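PDB 3H5T: transcriptional regulator, LacI family from Corynebacterium glutamicum, which binds a conserved palindromic promoter motif as an inositol-dependent activator of the inositol phosphate synthase gene ino1 and helps regulate cell wall biogenesis. Local coordinates for residues A170-N173 with R174-I177; W248-R252 with Q253-E257; K260-L263 with E264-D268; L284-L287 with K288-G291. All blocks are in the same frame, centred on the assembly; numbering follows the deposited sequence.

Contacts 2, 3 and 4 belong to one subdomain of the periplasmic-binding-protein-like part. Contacts 2 and 3 follow each other on helix 252-265, with centres about 16 Å apart. Contact 2 starts in a loop at the cleft between the subdomains, where relatives bind effectors. Contacts 3 and 4 lie farther from it. Contact 4 is on the neighbouring helix 277-289, its centre about 15 Å from that of contact 2 and about 12 Å from that of contact 3. It touches both, through a 2.9 Å salt bridge of Arg252 NH2 with Glu285 OE1 and through Leu263 CD1, 3.4 Å from Tyr286 CD2. Contact 1 stands apart, on a connection between the two subdomains.

Contact 1: A170-N173 with R174-I177; sequences APNN and RKAI
The N-terminal turn of the short helix 173-176 carries this contact, with Asn172 at the N-cap. Ala176 N donates to Asn172 O at 2.7 Å. One residue on, Ile177 N reaches Asn173 O at 3.2 Å. The two bonds wind the chain into a helix directly after strand 168-171. That strand lies in the seven-stranded sheet, and the chain goes on through helix 178-186 to strand 192-197 of the five-stranded sheet. The turn is therefore part of a crossover between the two subdomains of this periplasmic-binding-protein-like fold. On its outer side, Asn172 and Lys175 cross obliquely. Asn172 CG lies against the aliphatic part of the lysine, 3.6 Å from Lys175 CG. Asn172 comes there with CG anti to its own N (chi1 178°). The Lys175 chain is extended beyond CG and carries its amine away from the turn. On the inner side, Ala176 packs on Phe303 and on Thr349 of strand 344-352. Asn173 OD1 accepts a hydrogen bond from Arg224 NE.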
loop_
_atom_site.group_PDB
_atom_site.type_symbol
_atom_site.label_atom_id
_atom_site.label_comp_id
_atom_site.label_asym_id
_atom_site.label_seq_id
_atom_site.Cartn_x
_atom_site.Cartn_y
_atom_site.Cartn_z
ATOM N N ALA A 170 2.697 -9.640 -3.220
ATOM C CA ALA A 170 3.526 -8.453 -3.379
ATOM C C ALA A 170 4.201 -8.379 -4.739
ATOM O O ALA A 170 4.311 -9.379 -5.456
ATOM C CB ALA A 170 4.589 -8.409 -2.285
ATOM N N PRO A 171 4.639 -7.178 -5.130
ATOM C CA PRO A 171 5.314 -7.033 -6.421
ATOM C C PRO A 171 6.790 -7.328 -6.155
ATOM O O PRO A 171 7.197 -7.393 -4.998
ATOM C CB PRO A 171 5.081 -5.570 -6.749
ATOM C CG PRO A 171 5.176 -4.930 -5.385
ATOM C CD PRO A 171 4.318 -5.859 -4.557
ATOM N N ASN A 172 7.582 -7.532 -7.203
ATOM C CA ASN A 172 9.008 -7.770 -7.011
ATOM C C ASN A 172 9.590 -6.365 -6.920
ATOM O O ASN A 172 9.690 -5.654 -7.920
ATOM C CB ASN A 172 9.602 -8.534 -8.201
ATOM C CG ASN A 172 11.111 -8.762 -8.068
ATOM O OD1 ASN A 172 11.680 -9.618 -8.747
ATOM N ND2 ASN A 172 11.759 -7.990 -7.204
ATOM N N ASN A 173 9.963 -5.960 -5.716
ATOM C CA ASN A 173 10.477 -4.623 -5.524
ATOM C C ASN A 173 11.845 -4.344 -6.120
ATOM O O ASN A 173 12.084 -3.254 -6.644
ATOM C CB ASN A 173 10.444 -4.281 -4.042
ATOM C CG ASN A 173 9.032 -4.122 -3.538
ATOM O OD1 ASN A 173 8.319 -3.218 -3.963
ATOM N ND2 ASN A 173 8.610 -5.012 -2.648
ATOM N N ARG A 174 12.744 -5.315 -6.058
ATOM C CA ARG A 174 14.059 -5.101 -6.621
ATOM C C ARG A 174 13.870 -4.798 -8.097
ATOM O O ARG A 174 14.558 -3.950 -8.651
ATOM C CB ARG A 174 14.939 -6.341 -6.434
ATOM C CG ARG A 174 16.348 -6.008 -5.961
ATOM C CD ARG A 174 17.142 -7.245 -5.552
ATOM N NE ARG A 174 17.608 -8.029 -6.693
ATOM C CZ ARG A 174 18.390 -9.102 -6.591
ATOM N NH1 ARG A 174 18.792 -9.520 -5.398
ATOM N NH2 ARG A 174 18.783 -9.754 -7.678
ATOM N N LYS A 175 12.912 -5.468 -8.725
ATOM C CA LYS A 175 12.653 -5.259 -10.146
ATOM C C LYS A 175 11.742 -4.073 -10.472
ATOM O O LYS A 175 11.982 -3.356 -11.443
ATOM C CB LYS A 175 12.070 -6.528 -10.774
ATOM C CG LYS A 175 13.063 -7.669 -10.918
ATOM C CD LYS A 175 12.398 -8.892 -11.543
ATOM C CE LYS A 175 13.375 -10.048 -11.676
ATOM N NZ LYS A 175 12.702 -11.303 -12.132
ATOM N N ALA A 176 10.706 -3.863 -9.668
ATOM C CA ALA A 176 9.768 -2.772 -9.908
ATOM C C ALA A 176 10.404 -1.387 -9.861
ATOM O O ALA A 176 9.926 -0.465 -10.514
ATOM C CB ALA A 176 8.621 -2.843 -8.910
ATOM N N ILE A 177 11.478 -1.249 -9.086
ATOM C CA ILE A 177 12.175 0.027 -8.932
ATOM C C ILE A 177 13.167 0.298 -10.073
ATOM O O ILE A 177 13.525 1.444 -10.330
ATOM C CB ILE A 177 12.942 0.075 -7.570
ATOM C CG1 ILE A 177 13.215 1.520 -7.162
ATOM C CG2 ILE A 177 14.271 -0.680 -7.671
ATOM C CD1 ILE A 177 12.000 2.256 -6.694
#

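Contact 2: W248-R252 with Q253-E257; sequences WINNR and QHNFE
His254 has CG anti to its carbonyl carbon (chi1 -78°), and this sends the imidazole back over the loop that precedes helix 252-265. Ile249 meets it there with CG2 anti to the backbone N. That methyl lies over one ring face, 4.2 Å above the plane and offset toward the rim. Ile249 CB is closer to the ring border, 3.6 Å from His254 CD2. Asn251 lies alongside the histidine and points the same way. Its CB is 4.0 Å from His254 ND1, and the amide and ring planes are 61° apart.

Asn251 holds the N-cap position, but its side chain makes no capping bond. The amide turns back along the loop instead. Asn251 ND2 donates to Asn250 O at 2.9 Å, nearly straight at 162°, from above the carbonyl plane. The helix starts through main-chain bonds. Asn255 N donates to Asn251 O, whose position is less sure, and Phe256 N makes a weak bond of 3.3 Å to Arg252 O.

The loop follows strand 244-247 and borders the cleft between the subdomains. Asn250 makes a weak bond there to Tyr81, and Trp248 has a cation-pi contact with Arg198. Relatives of this family bind their effectors in this cleft, so inositol may bind nearby here. The chemistry is thus divided. Apolar atoms settle the imidazole against Ile249 and Asn251, while the Asn251 amide braces the loop rather than capping the helix.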
loop_
_atom_site.group_PDB
_atom_site.type_symbol
_atom_site.label_atom_id
_atom_site.label_comp_id
_atom_site.label_asym_id
_atom_site.label_seq_id
_atom_site.Cartn_x
_atom_site.Cartn_y
_atom_site.Cartn_z
ATOM N N TRP A 248 12.227 7.316 10.140
ATOM C CA TRP A 248 11.613 6.182 10.814
ATOM C C TRP A 248 10.086 6.249 10.797
ATOM O O TRP A 248 9.410 5.241 10.587
ATOM C CB TRP A 248 12.123 6.111 12.245
ATOM C CG TRP A 248 12.049 4.751 12.826
ATOM C CD1 TRP A 248 12.831 3.687 12.506
ATOM C CD2 TRP A 248 11.155 4.307 13.847
ATOM N NE1 TRP A 248 12.485 2.601 13.272
ATOM C CE2 TRP A 248 11.455 2.954 14.103
ATOM C CE3 TRP A 248 10.123 4.922 14.573
ATOM C CZ2 TRP A 248 10.764 2.198 15.059
ATOM C CZ3 TRP A 248 9.433 4.171 15.523
ATOM C CH2 TRP A 248 9.760 2.821 15.755
ATOM N N ILE A 249 9.546 7.440 11.032
ATOM C CA ILE A 249 8.106 7.641 11.010
ATOM C C ILE A 249 7.756 8.277 9.668
ATOM O O ILE A 249 8.372 9.259 9.261
ATOM C CB ILE A 249 7.658 8.560 12.169
ATOM C CG1 ILE A 249 7.855 7.830 13.492
ATOM C CG2 ILE A 249 6.207 8.983 11.987
ATOM C CD1 ILE A 249 7.747 8.712 14.696
ATOM N N ASN A 250 6.785 7.699 8.968
ATOM C CA ASN A 250 6.373 8.224 7.665
ATOM C C ASN A 250 5.212 9.213 7.820
ATOM O O ASN A 250 4.050 8.816 7.847
ATOM C CB ASN A 250 5.986 7.062 6.734
ATOM C CG ASN A 250 5.783 7.502 5.283
ATOM O OD1 ASN A 250 6.547 8.293 4.754
ATOM N ND2 ASN A 250 4.758 6.959 4.634
ATOM N N ASN A 251 5.559 10.497 7.935
ATOM C CA ASN A 251 4.603 11.605 8.086
ATOM C C ASN A 251 4.865 12.673 7.045
ATOM O O ASN A 251 5.907 12.688 6.395
ATOM C CB ASN A 251 4.756 12.314 9.436
ATOM C CG ASN A 251 4.236 11.511 10.573
ATOM O OD1 ASN A 251 4.214 11.978 11.712
ATOM N ND2 ASN A 251 3.816 10.287 10.288
ATOM N N ARG A 252 3.925 13.598 6.926
ATOM C CA ARG A 252 4.069 14.697 5.996
ATOM C C ARG A 252 5.198 15.578 6.534
ATOM O O ARG A 252 5.998 16.109 5.768
ATOM C CB ARG A 252 2.755 15.483 5.905
ATOM C CG ARG A 252 2.776 16.639 4.922
ATOM C CD ARG A 252 1.390 17.264 4.785
ATOM N NE ARG A 252 1.412 18.512 4.025
ATOM C CZ ARG A 252 2.034 19.618 4.422
ATOM N NH1 ARG A 252 2.689 19.637 5.577
ATOM N NH2 ARG A 252 1.998 20.710 3.668
ATOM N N GLN A 253 5.271 15.697 7.858
ATOM C CA GLN A 253 6.297 16.506 8.513
ATOM C C GLN A 253 7.687 15.871 8.503
ATOM O O GLN A 253 8.685 16.570 8.357
ATOM C CB GLN A 253 5.892 16.809 9.958
ATOM C CG GLN A 253 6.867 17.718 10.699
ATOM C CD GLN A 253 7.022 19.084 10.032
ATOM O OE1 GLN A 253 6.030 19.751 9.699
ATOM N NE2 GLN A 253 8.269 19.509 9.845
ATOM N N HIS A 254 7.759 14.557 8.675
ATOM C CA HIS A 254 9.041 13.861 8.663
ATOM C C HIS A 254 9.559 13.729 7.235
ATOM O O HIS A 254 10.770 13.783 7.008
ATOM C CB HIS A 254 8.911 12.465 9.280
ATOM C CG HIS A 254 8.860 12.460 10.778
ATOM N ND1 HIS A 254 8.066 13.324 11.502
ATOM C CD2 HIS A 254 9.465 11.657 11.685
ATOM C CE1 HIS A 254 8.180 13.053 12.789
ATOM N NE2 HIS A 254 9.022 12.044 12.927
ATOM N N ASN A 255 8.651 13.548 6.276
ATOM C CA ASN A 255 9.050 13.425 4.874
ATOM C C ASN A 255 9.719 14.722 4.441
ATOM O O ASN A 255 10.665 14.719 3.662
ATOM C CB ASN A 255 7.843 13.166 3.961
ATOM C CG ASN A 255 7.179 11.831 4.224
ATOM O OD1 ASN A 255 7.829 10.866 4.649
ATOM N ND2 ASN A 255 5.883 11.758 3.955
ATOM N N PHE A 256 9.199 15.832 4.955
ATOM C CA PHE A 256 9.720 17.163 4.662
ATOM C C PHE A 256 11.120 17.309 5.269
ATOM O O PHE A 256 12.085 17.633 4.578
ATOM C CB PHE A 256 8.788 18.218 5.261
ATOM C CG PHE A 256 9.289 19.623 5.115
ATOM C CD1 PHE A 256 8.945 20.385 4.007
ATOM C CD2 PHE A 256 10.110 20.183 6.092
ATOM C CE1 PHE A 256 9.416 21.694 3.870
ATOM C CE2 PHE A 256 10.586 21.485 5.969
ATOM C CZ PHE A 256 10.240 22.245 4.859
ATOM N N GLU A 257 11.213 17.064 6.569
ATOM C CA GLU A 257 12.474 17.163 7.283
ATOM C C GLU A 257 13.572 16.346 6.609
ATOM O O GLU A 257 14.601 16.888 6.219
ATOM C CB GLU A 257 12.301 16.678 8.724
ATOM C CG GLU A 257 11.305 17.468 9.569
ATOM C CD GLU A 257 11.758 18.887 9.860
ATOM O OE1 GLU A 257 12.984 19.138 9.893
ATOM O OE2 GLU A 257 10.886 19.754 10.076
#

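Contact 3: K260-L263 with E264-D268; sequences KELL and ETHPD
Helix 252-265 keeps its i to i+4 bonding to the end, with Thr265 N on Glu261 O and His266 N on Leu262 O, and His266 is the first residue to leave helical angles (phi/psi -125/78°). The helix is the crossover of a beta-alpha-beta unit that links strands 244-247 and 271-274. Two side chains of this last turn, Thr265 and His266, bond back to its carbonyls. Thr265 OG1 has its position beside the backbone N (chi1 -62°), from where it donates to Glu261 O at 2.5 Å. Thr265 N grips the same oxygen at 2.8 Å from the opposite face of its plane. A water donates to both Glu261 OE2 and Thr265 OG1, bridging the two side chains, which lie side by side. Lys260 and Glu264 also lie side by side, pointing the same way. The lysine methylenes lie against the glutamate carboxylate, with Lys260 CG 3.4 Å from Glu264 OE2. The charged ends stay apart, Lys260 NZ being 5.3 Å from Glu264 OE2, and their attraction is probably modest. His266 turns its ring edge to the helix end. Leu262 O lies in the plane of that ring, and His266 ND1 makes a weak hydrogen bond of 3.4 Å to it.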
loop_
_atom_site.group_PDB
_atom_site.type_symbol
_atom_site.label_atom_id
_atom_site.label_comp_id
_atom_site.label_asym_id
_atom_site.label_seq_id
_atom_site.Cartn_x
_atom_site.Cartn_y
_atom_site.Cartn_z
ATOM N N LYS A 260 14.745 17.953 3.537
ATOM C CA LYS A 260 15.522 19.160 3.752
ATOM C C LYS A 260 16.961 18.792 4.110
ATOM O O LYS A 260 17.905 19.313 3.526
ATOM C CB LYS A 260 14.899 19.996 4.875
ATOM C CG LYS A 260 15.777 21.134 5.370
ATOM C CD LYS A 260 15.157 21.849 6.569
ATOM C CE LYS A 260 13.841 22.509 6.202
ATOM N NZ LYS A 260 13.268 23.313 7.321
ATOM N N GLU A 261 17.124 17.873 5.054
ATOM C CA GLU A 261 18.455 17.465 5.493
ATOM C C GLU A 261 19.345 16.927 4.371
ATOM O O GLU A 261 20.521 17.269 4.289
ATOM C CB GLU A 261 18.346 16.409 6.595
ATOM C CG GLU A 261 19.546 16.390 7.516
ATOM C CD GLU A 261 19.651 15.124 8.323
ATOM O OE1 GLU A 261 18.668 14.758 9.002
ATOM O OE2 GLU A 261 20.730 14.499 8.278
ATOM N N LEU A 262 18.784 16.081 3.516
ATOM C CA LEU A 262 19.530 15.482 2.415
ATOM C C LEU A 262 19.993 16.495 1.367
ATOM O O LEU A 262 21.134 16.451 0.905
ATOM C CB LEU A 262 18.668 14.417 1.726
ATOM C CG LEU A 262 19.275 13.737 0.502
ATOM C CD1 LEU A 262 20.368 12.794 0.943
ATOM C CD2 LEU A 262 18.204 12.983 -0.253
ATOM N N LEU A 263 19.092 17.397 0.985
ATOM C CA LEU A 263 19.392 18.405 -0.025
ATOM C C LEU A 263 20.218 19.543 0.551
ATOM O O LEU A 263 20.938 20.227 -0.171
ATOM C CB LEU A 263 18.088 18.950 -0.616
ATOM C CG LEU A 263 17.216 17.883 -1.283
ATOM C CD1 LEU A 263 15.929 18.510 -1.788
ATOM C CD2 LEU A 263 18.000 17.224 -2.419
ATOM N N GLU A 264 20.100 19.735 1.859
ATOM C CA GLU A 264 20.830 20.774 2.566
ATOM C C GLU A 264 22.250 20.262 2.825
ATOM O O GLU A 264 23.209 21.032 2.832
ATOM C CB GLU A 264 20.122 21.076 3.891
ATOM C CG GLU A 264 19.971 22.543 4.220
ATOM C CD GLU A 264 18.979 22.780 5.341
ATOM O OE1 GLU A 264 19.081 22.104 6.390
ATOM O OE2 GLU A 264 18.096 23.645 5.177
ATOM N N THR A 265 22.368 18.950 3.022
ATOM C CA THR A 265 23.646 18.302 3.280
ATOM C C THR A 265 24.439 18.023 1.997
ATOM O O THR A 265 25.672 18.115 1.979
ATOM C CB THR A 265 23.430 16.987 4.045
ATOM O OG1 THR A 265 22.816 17.277 5.308
ATOM C CG2 THR A 265 24.750 16.272 4.284
ATOM N N HIS A 266 23.733 17.673 0.928
ATOM C CA HIS A 266 24.371 17.401 -0.355
ATOM C C HIS A 266 23.717 18.306 -1.412
ATOM O O HIS A 266 22.880 17.855 -2.199
ATOM C CB HIS A 266 24.200 15.922 -0.736
ATOM C CG HIS A 266 24.691 14.962 0.304
ATOM N ND1 HIS A 266 23.950 14.622 1.417
ATOM C CD2 HIS A 266 25.850 14.268 0.401
ATOM C CE1 HIS A 266 24.630 13.761 2.153
ATOM N NE2 HIS A 266 25.787 13.530 1.559
ATOM N N PRO A 267 24.095 19.598 -1.436
ATOM C CA PRO A 267 23.554 20.587 -2.380
ATOM C C PRO A 267 23.916 20.336 -3.842
ATOM O O PRO A 267 23.325 20.922 -4.751
ATOM C CB PRO A 267 24.135 21.908 -1.866
ATOM C CG PRO A 267 24.375 21.644 -0.409
ATOM C CD PRO A 267 24.961 20.260 -0.446
ATOM N N ASP A 268 24.888 19.464 -4.058
ATOM C CA ASP A 268 25.341 19.139 -5.400
ATOM C C ASP A 268 24.472 18.103 -6.123
ATOM O O ASP A 268 24.598 17.927 -7.335
ATOM C CB ASP A 268 26.784 18.644 -5.330
ATOM C CG ASP A 268 26.974 17.564 -4.280
ATOM O OD1 ASP A 268 26.736 17.845 -3.082
ATOM O OD2 ASP A 268 27.358 16.432 -4.650
HETATM O O HOH W 1 23.535 15.503 7.907
#

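Contact 4: L284-L287 with K288-G291; sequences LEYL and KSVG
Tyr286 and Val290 meet at a slant, one turn apart at the end of helix 277-289. Tyr286 CG is anti to its own N (chi1 168°), which sends the phenol outward and leaning toward the C-terminal end. Val290 CG1 comes up to the phenol end of the ring, 3.8 Å from Tyr286 CZ and 3.6 Å from Tyr286 OH. The approach is oblique.

Ser289 OG lies farther back on the same side of the ring, 3.6 Å from Tyr286 CD1. The hydroxyl is held by the backbone: Ser289 OG donates to Tyr286 O at 2.6 Å, in the carbonyl plane and on a lone pair. A chi1 of 64° places it between N and the carbonyl carbon, facing back up the helix. Ser289 N binds the same oxygen at 2.9 Å, but from above the carbonyl plane. The hydroxyl bond is thus well placed, while the Ser289 N bond is off the lone pair and less well directed.

Earlier in the turn, Lys288 N still makes a regular bond to Leu284 O at 3.0 Å. After it the helix tightens. Val290 N bonds to Leu287 O at 3.1 Å, an i to i+3 step, and its bond to Tyr286 O is weak. Gly291 follows with positive phi (79°). Such i to i+3 tightening before a glycine of positive phi is typical of a helix C terminus, here that of the helix in the beta-alpha-beta unit between strands 271-274 and 299-302.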
loop_
_atom_site.group_PDB
_atom_site.type_symbol
_atom_site.label_atom_id
_atom_site.label_comp_id
_atom_site.label_asym_id
_atom_site.label_seq_id
_atom_site.Cartn_x
_atom_site.Cartn_y
_atom_site.Cartn_z
ATOM N N LEU A 284 9.043 17.718 -2.724
ATOM C CA LEU A 284 8.399 18.784 -3.492
ATOM C C LEU A 284 7.990 19.908 -2.552
ATOM O O LEU A 284 8.148 21.089 -2.872
ATOM C CB LEU A 284 7.179 18.241 -4.241
ATOM C CG LEU A 284 7.500 17.226 -5.348
ATOM C CD1 LEU A 284 6.225 16.557 -5.861
ATOM C CD2 LEU A 284 8.230 17.936 -6.467
ATOM N N GLU A 285 7.474 19.538 -1.385
ATOM C CA GLU A 285 7.067 20.524 -0.405
ATOM C C GLU A 285 8.312 21.241 0.096
ATOM O O GLU A 285 8.238 22.396 0.514
ATOM C CB GLU A 285 6.341 19.857 0.762
ATOM C CG GLU A 285 5.634 20.842 1.688
ATOM C CD GLU A 285 4.864 20.152 2.801
ATOM O OE1 GLU A 285 4.138 19.171 2.510
ATOM O OE2 GLU A 285 4.977 20.594 3.965
ATOM N N TYR A 286 9.460 20.562 0.056
ATOM C CA TYR A 286 10.704 21.189 0.503
ATOM C C TYR A 286 11.270 22.108 -0.571
ATOM O O TYR A 286 11.651 23.237 -0.277
ATOM C CB TYR A 286 11.785 20.168 0.870
ATOM C CG TYR A 286 13.118 20.859 1.034
ATOM C CD1 TYR A 286 13.322 21.774 2.066
ATOM C CD2 TYR A 286 14.128 20.707 0.083
ATOM C CE1 TYR A 286 14.490 22.532 2.142
ATOM C CE2 TYR A 286 15.305 21.464 0.152
ATOM C CZ TYR A 286 15.470 22.373 1.182
ATOM O OH TYR A 286 16.605 23.135 1.249
ATOM N N LEU A 287 11.356 21.618 -1.803
ATOM C CA LEU A 287 11.862 22.440 -2.898
ATOM C C LEU A 287 11.053 23.738 -2.926
ATOM O O LEU A 287 11.603 24.835 -3.069
ATOM C CB LEU A 287 11.706 21.718 -4.235
ATOM C CG LEU A 287 12.640 20.552 -4.557
ATOM C CD1 LEU A 287 12.301 20.008 -5.944
ATOM C CD2 LEU A 287 14.090 21.006 -4.504
ATOM N N LYS A 288 9.741 23.594 -2.764
ATOM C CA LYS A 288 8.820 24.721 -2.769
ATOM C C LYS A 288 9.102 25.773 -1.692
ATOM O O LYS A 288 8.873 26.963 -1.906
ATOM C CB LYS A 288 7.389 24.203 -2.619
ATOM C CG LYS A 288 6.328 25.283 -2.624
ATOM C CD LYS A 288 4.944 24.686 -2.816
ATOM C CE LYS A 288 3.884 25.773 -2.863
ATOM N NZ LYS A 288 2.502 25.208 -2.861
ATOM N N SER A 289 9.597 25.338 -0.537
ATOM C CA SER A 289 9.881 26.260 0.561
ATOM C C SER A 289 11.119 27.114 0.305
ATOM O O SER A 289 11.319 28.137 0.955
ATOM C CB SER A 289 10.041 25.489 1.883
ATOM O OG SER A 289 11.157 24.610 1.864
ATOM N N VAL A 290 11.941 26.692 -0.649
ATOM C CA VAL A 290 13.161 27.414 -0.978
ATOM C C VAL A 290 13.115 28.007 -2.383
ATOM O O VAL A 290 14.150 28.338 -2.960
ATOM C CB VAL A 290 14.407 26.500 -0.835
ATOM C CG1 VAL A 290 14.542 26.050 0.607
ATOM C CG2 VAL A 290 14.300 25.291 -1.766
ATOM N N GLY A 291 11.908 28.129 -2.929
ATOM C CA GLY A 291 11.739 28.717 -4.248
ATOM C C GLY A 291 12.030 27.838 -5.448
ATOM O O GLY A 291 11.772 28.242 -6.586
#